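Local coordinates for uncharacterized protein (Staphylococcus aureus subsp. aureus, PDB 4H0A), which is of unknown function but belongs to the CAP family of cysteine-rich secretory proteins, joining a CAP-associated N-terminal region to a CAP domain, at residues 158-167 / 287-296. Numbering follows the deposited sequence.
Sequences YSDQQSKKVL and HSWMNSDIHR
Arg296, in the conformer described here, one of two modelled, lays its guanidinium against Gln161 and Gln162, with CG of Gln162 sitting over the centre of one face, 3.6 Å from CZ of Arg296, and CB of Gln161 lying in plane at the edge; these contacts are provisional. OD1 of Asp160 also lies near that edge, its carboxylate turned 82° from the guanidinium plane, and the salt bridge between Asp160 OD1 and Arg296 NH1 is long at 3.7 Å. The other oxygen, OD2, is held more firmly: Ser163 N (2.9 Å from Asp160 OD2) closes an Asx motif, Ser163 OG binds OD2 from the opposite face, and Lys220 adds a second salt bridge. Beyond the carboxylate, Met290, present as selenomethionine, is bent at chi2 and chi3 (-69° and -59°), which swings its methyl CE toward the hairpin, where it meets CD1 of Leu167 tip to tip at 3.9 Å; Met216 and Leu219 of helix 201-219 also touch Leu167. Gln161 runs obliquely across Asn291, its CB 3.6 Å from Asn291 OD1. Asn291, just past the end of helix 282-290, turns its amide back on that helix, ND2 donating to His287 O at 2.7 Å. Thr144 of helix 139-144 bonds both Asn291 OD1 and His287 NE2, while CB of His287 packs 3.8 Å from CD1 of Tyr158. The contact thus sets the hairpin between strands 153-159 and 166-172, in the CAP-associated N-terminal region, against the junction of helices 282-290 and 293-299 in the CAP region. Packing carries most of the contact, with a long ion pair in this conformer; Asp160, close to Lys220 and more distantly to Arg296, would probably be kept ionised and could partly offset their charge.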
loop_
_atom_site.group_PDB
_atom_site.type_symbol
_atom_site.label_atom_id
_atom_site.label_comp_id
_atom_site.label_asym_id
_atom_site.label_seq_id
_atom_site.Cartn_x
_atom_site.Cartn_y
_atom_site.Cartn_z
ATOM N N TYR A 158 -9.275 -2.409 -2.457
ATOM C CA TYR A 158 -8.493 -1.936 -3.597
ATOM C C TYR A 158 -8.873 -2.682 -4.847
ATOM O O TYR A 158 -8.772 -3.905 -4.864
ATOM C CB TYR A 158 -7.001 -2.117 -3.320
ATOM C CG TYR A 158 -6.536 -1.318 -2.127
ATOM C CD1 TYR A 158 -6.324 0.050 -2.221
ATOM C CD2 TYR A 158 -6.340 -1.923 -0.889
ATOM C CE1 TYR A 158 -5.897 0.796 -1.123
ATOM C CE2 TYR A 158 -5.925 -1.188 0.218
ATOM C CZ TYR A 158 -5.685 0.169 0.095
ATOM O OH TYR A 158 -5.257 0.877 1.191
ATOM N N SER A 159 -9.302 -1.961 -5.890
ATOM C CA SER A 159 -9.688 -2.576 -7.165
ATOM C C SER A 159 -8.871 -2.032 -8.288
ATOM O O SER A 159 -8.335 -0.925 -8.207
ATOM C CB SER A 159 -11.160 -2.344 -7.491
ATOM O OG SER A 159 -12.014 -2.790 -6.453
ATOM N N ASP A 160 -8.841 -2.793 -9.374
ATOM C CA ASP A 160 -8.109 -2.439 -10.571
ATOM C C ASP A 160 -9.000 -1.554 -11.447
ATOM O O ASP A 160 -10.169 -1.876 -11.648
ATOM C CB ASP A 160 -7.718 -3.735 -11.290
ATOM C CG ASP A 160 -6.598 -3.613 -12.298
ATOM O OD1 ASP A 160 -5.566 -3.010 -11.964
ATOM O OD2 ASP A 160 -6.746 -4.153 -13.417
ATOM N N GLN A 161 -8.463 -0.450 -11.970
ATOM C CA GLN A 161 -9.236 0.452 -12.828
ATOM C C GLN A 161 -9.500 -0.212 -14.203
ATOM O O GLN A 161 -10.489 0.115 -14.852
ATOM C CB GLN A 161 -8.499 1.798 -12.995
ATOM C CG GLN A 161 -9.411 3.010 -13.144
ATOM C CD GLN A 161 -8.610 4.292 -13.075
ATOM O OE1 GLN A 161 -7.631 4.473 -13.810
ATOM N NE2 GLN A 161 -8.992 5.215 -12.194
ATOM N N GLN A 162 -8.626 -1.159 -14.622
ATOM C CA GLN A 162 -8.747 -1.874 -15.894
ATOM C C GLN A 162 -9.613 -3.126 -15.764
ATOM O O GLN A 162 -10.604 -3.238 -16.477
ATOM C CB GLN A 162 -7.360 -2.266 -16.440
ATOM C CG GLN A 162 -6.736 -1.193 -17.324
ATOM C CD GLN A 162 -7.339 -1.172 -18.705
ATOM O OE1 GLN A 162 -8.069 -0.247 -19.074
ATOM N NE2 GLN A 162 -7.061 -2.201 -19.492
ATOM N N SER A 163 -9.232 -4.084 -14.900
ATOM C CA SER A 163 -10.001 -5.330 -14.753
ATOM C C SER A 163 -11.244 -5.171 -13.864
ATOM O O SER A 163 -12.147 -5.991 -13.979
ATOM C CB SER A 163 -9.126 -6.455 -14.207
ATOM O OG SER A 163 -8.567 -6.153 -12.942
ATOM N N LYS A 164 -11.298 -4.139 -12.997
ATOM C CA LYS A 164 -12.417 -3.896 -12.079
ATOM C C LYS A 164 -12.600 -5.071 -11.095
ATOM O O LYS A 164 -13.712 -5.325 -10.643
ATOM C CB LYS A 164 -13.715 -3.575 -12.850
ATOM C CG LYS A 164 -13.517 -2.466 -13.877
ATOM C CD LYS A 164 -14.811 -1.736 -14.213
ATOM C CE LYS A 164 -14.591 -0.623 -15.206
ATOM N NZ LYS A 164 -15.810 0.217 -15.374
ATOM N N LYS A 165 -11.497 -5.723 -10.703
ATOM C CA LYS A 165 -11.517 -6.836 -9.757
ATOM C C LYS A 165 -10.808 -6.446 -8.470
ATOM O O LYS A 165 -9.890 -5.632 -8.518
ATOM C CB LYS A 165 -10.843 -8.070 -10.371
ATOM C CG LYS A 165 -11.600 -8.641 -11.558
ATOM C CD LYS A 165 -10.958 -9.925 -12.067
ATOM C CE LYS A 165 -11.776 -10.572 -13.163
ATOM N NZ LYS A 165 -11.300 -11.948 -13.467
ATOM N N VAL A 166 -11.199 -7.060 -7.334
ATOM C CA VAL A 166 -10.587 -6.795 -6.033
ATOM C C VAL A 166 -9.145 -7.346 -6.023
ATOM O O VAL A 166 -8.929 -8.531 -6.299
ATOM C CB VAL A 166 -11.420 -7.382 -4.864
ATOM C CG1 VAL A 166 -10.668 -7.247 -3.528
ATOM C CG2 VAL A 166 -12.785 -6.710 -4.785
ATOM N N LEU A 167 -8.176 -6.470 -5.715
ATOM C CA LEU A 167 -6.754 -6.814 -5.675
ATOM C C LEU A 167 -6.288 -7.143 -4.276
ATOM O O LEU A 167 -5.444 -8.021 -4.081
ATOM C CB LEU A 167 -5.924 -5.629 -6.187
ATOM C CG LEU A 167 -6.199 -5.182 -7.623
ATOM C CD1 LEU A 167 -5.606 -3.811 -7.868
ATOM C CD2 LEU A 167 -5.670 -6.205 -8.626
ATOM N N HIS A 287 -1.866 1.877 -4.785
ATOM C CA HIS A 287 -3.183 2.192 -5.340
ATOM C C HIS A 287 -3.091 3.368 -6.335
ATOM O O HIS A 287 -3.731 3.315 -7.388
ATOM C CB HIS A 287 -4.198 2.519 -4.224
ATOM C CG HIS A 287 -5.458 3.142 -4.740
ATOM N ND1 HIS A 287 -5.644 4.512 -4.712
ATOM C CD2 HIS A 287 -6.512 2.571 -5.367
ATOM C CE1 HIS A 287 -6.817 4.727 -5.281
ATOM N NE2 HIS A 287 -7.370 3.590 -5.700
ATOM N N SER A 288 -2.322 4.424 -6.000
ATOM C CA SER A 288 -2.190 5.583 -6.886
ATOM C C SER A 288 -1.437 5.217 -8.165
ATOM O O SER A 288 -1.840 5.658 -9.237
ATOM C CB SER A 288 -1.511 6.746 -6.173
ATOM O OG SER A 288 -2.354 7.230 -5.141
ATOM N N TRP A 289 -0.395 4.366 -8.075
ATOM C CA TRP A 289 0.326 3.920 -9.276
ATOM C C TRP A 289 -0.548 2.978 -10.118
ATOM O O TRP A 289 -0.586 3.118 -11.341
ATOM C CB TRP A 289 1.654 3.238 -8.908
ATOM C CG TRP A 289 2.708 4.175 -8.395
ATOM C CD1 TRP A 289 2.616 5.530 -8.260
ATOM C CD2 TRP A 289 4.003 3.812 -7.907
ATOM N NE1 TRP A 289 3.788 6.035 -7.757
ATOM C CE2 TRP A 289 4.642 5.000 -7.489
ATOM C CE3 TRP A 289 4.689 2.597 -7.779
ATOM C CZ2 TRP A 289 5.952 5.009 -6.993
ATOM C CZ3 TRP A 289 5.988 2.609 -7.296
ATOM C CH2 TRP A 289 6.604 3.803 -6.907
HETATM N N MSE A 290 -1.285 2.061 -9.468
HETATM C CA MSE A 290 -2.180 1.124 -10.164
HETATM C C MSE A 290 -3.336 1.856 -10.888
HETATM O O MSE A 290 -3.880 1.307 -11.843
HETATM C CB MSE A 290 -2.788 0.097 -9.176
HETATM C CG MSE A 290 -1.796 -0.948 -8.613
HETATM SE SE MSE A 290 -1.170 -2.210 -9.921
HETATM C CE MSE A 290 -2.832 -3.001 -10.496
ATOM N N ASN A 291 -3.716 3.080 -10.438
ATOM C CA ASN A 291 -4.819 3.841 -11.048
ATOM C C ASN A 291 -4.317 4.960 -11.983
ATOM O O ASN A 291 -5.094 5.826 -12.384
ATOM C CB ASN A 291 -5.743 4.375 -9.959
ATOM C CG ASN A 291 -6.579 3.264 -9.374
ATOM O OD1 ASN A 291 -7.746 3.122 -9.701
ATOM N ND2 ASN A 291 -5.995 2.398 -8.555
ATOM N N SER A 292 -3.040 4.878 -12.394
ATOM C CA SER A 292 -2.416 5.747 -13.382
ATOM C C SER A 292 -1.901 4.822 -14.473
ATOM O O SER A 292 -1.015 4.017 -14.191
ATOM C CB SER A 292 -1.299 6.566 -12.746
ATOM O OG SER A 292 -0.487 7.186 -13.730
ATOM N N ASP A 293 -2.499 4.865 -15.683
ATOM C CA ASP A 293 -2.148 3.967 -16.794
ATOM C C ASP A 293 -0.639 3.868 -17.035
ATOM O O ASP A 293 -0.113 2.761 -17.180
ATOM C CB ASP A 293 -2.831 4.428 -18.094
ATOM C CG ASP A 293 -2.515 3.547 -19.291
ATOM O OD1 ASP A 293 -2.830 2.334 -19.238
ATOM O OD2 ASP A 293 -1.922 4.062 -20.268
ATOM N N ILE A 294 0.051 5.017 -17.055
ATOM C CA ILE A 294 1.490 5.049 -17.318
ATOM C C ILE A 294 2.251 4.331 -16.171
ATOM O O ILE A 294 3.123 3.506 -16.453
ATOM C CB ILE A 294 1.987 6.509 -17.524
ATOM C CG1 ILE A 294 1.285 7.209 -18.728
ATOM C CG2 ILE A 294 3.502 6.557 -17.685
ATOM C CD1 ILE A 294 1.493 6.566 -20.122
ATOM N N HIS A 295 1.928 4.623 -14.899
ATOM C CA HIS A 295 2.589 3.956 -13.767
ATOM C C HIS A 295 2.170 2.470 -13.681
ATOM O O HIS A 295 3.024 1.625 -13.418
ATOM C CB HIS A 295 2.297 4.680 -12.446
ATOM C CG HIS A 295 2.851 6.073 -12.383
ATOM N ND1 HIS A 295 2.403 7.067 -13.232
ATOM C CD2 HIS A 295 3.772 6.600 -11.542
ATOM C CE1 HIS A 295 3.074 8.160 -12.897
ATOM N NE2 HIS A 295 3.904 7.927 -11.879
ATOM N N ARG A 296 0.870 2.164 -13.915
ATOM C CA ARG A 296 0.352 0.790 -13.891
ATOM C C ARG A 296 1.067 -0.076 -14.929
ATOM O O ARG A 296 1.456 -1.198 -14.611
ATOM C CB ARG A 296 -1.160 0.780 -14.172
ATOM C CG ARG A 296 -1.852 -0.574 -13.936
ATOM C CD ARG A 296 -2.772 -0.993 -15.079
ATOM N NE ARG A 296 -3.558 0.118 -15.623
ATOM C CZ ARG A 296 -4.656 0.635 -15.075
ATOM N NH1 ARG A 296 -5.138 0.143 -13.936
ATOM N NH2 ARG A 296 -5.283 1.649 -15.660
#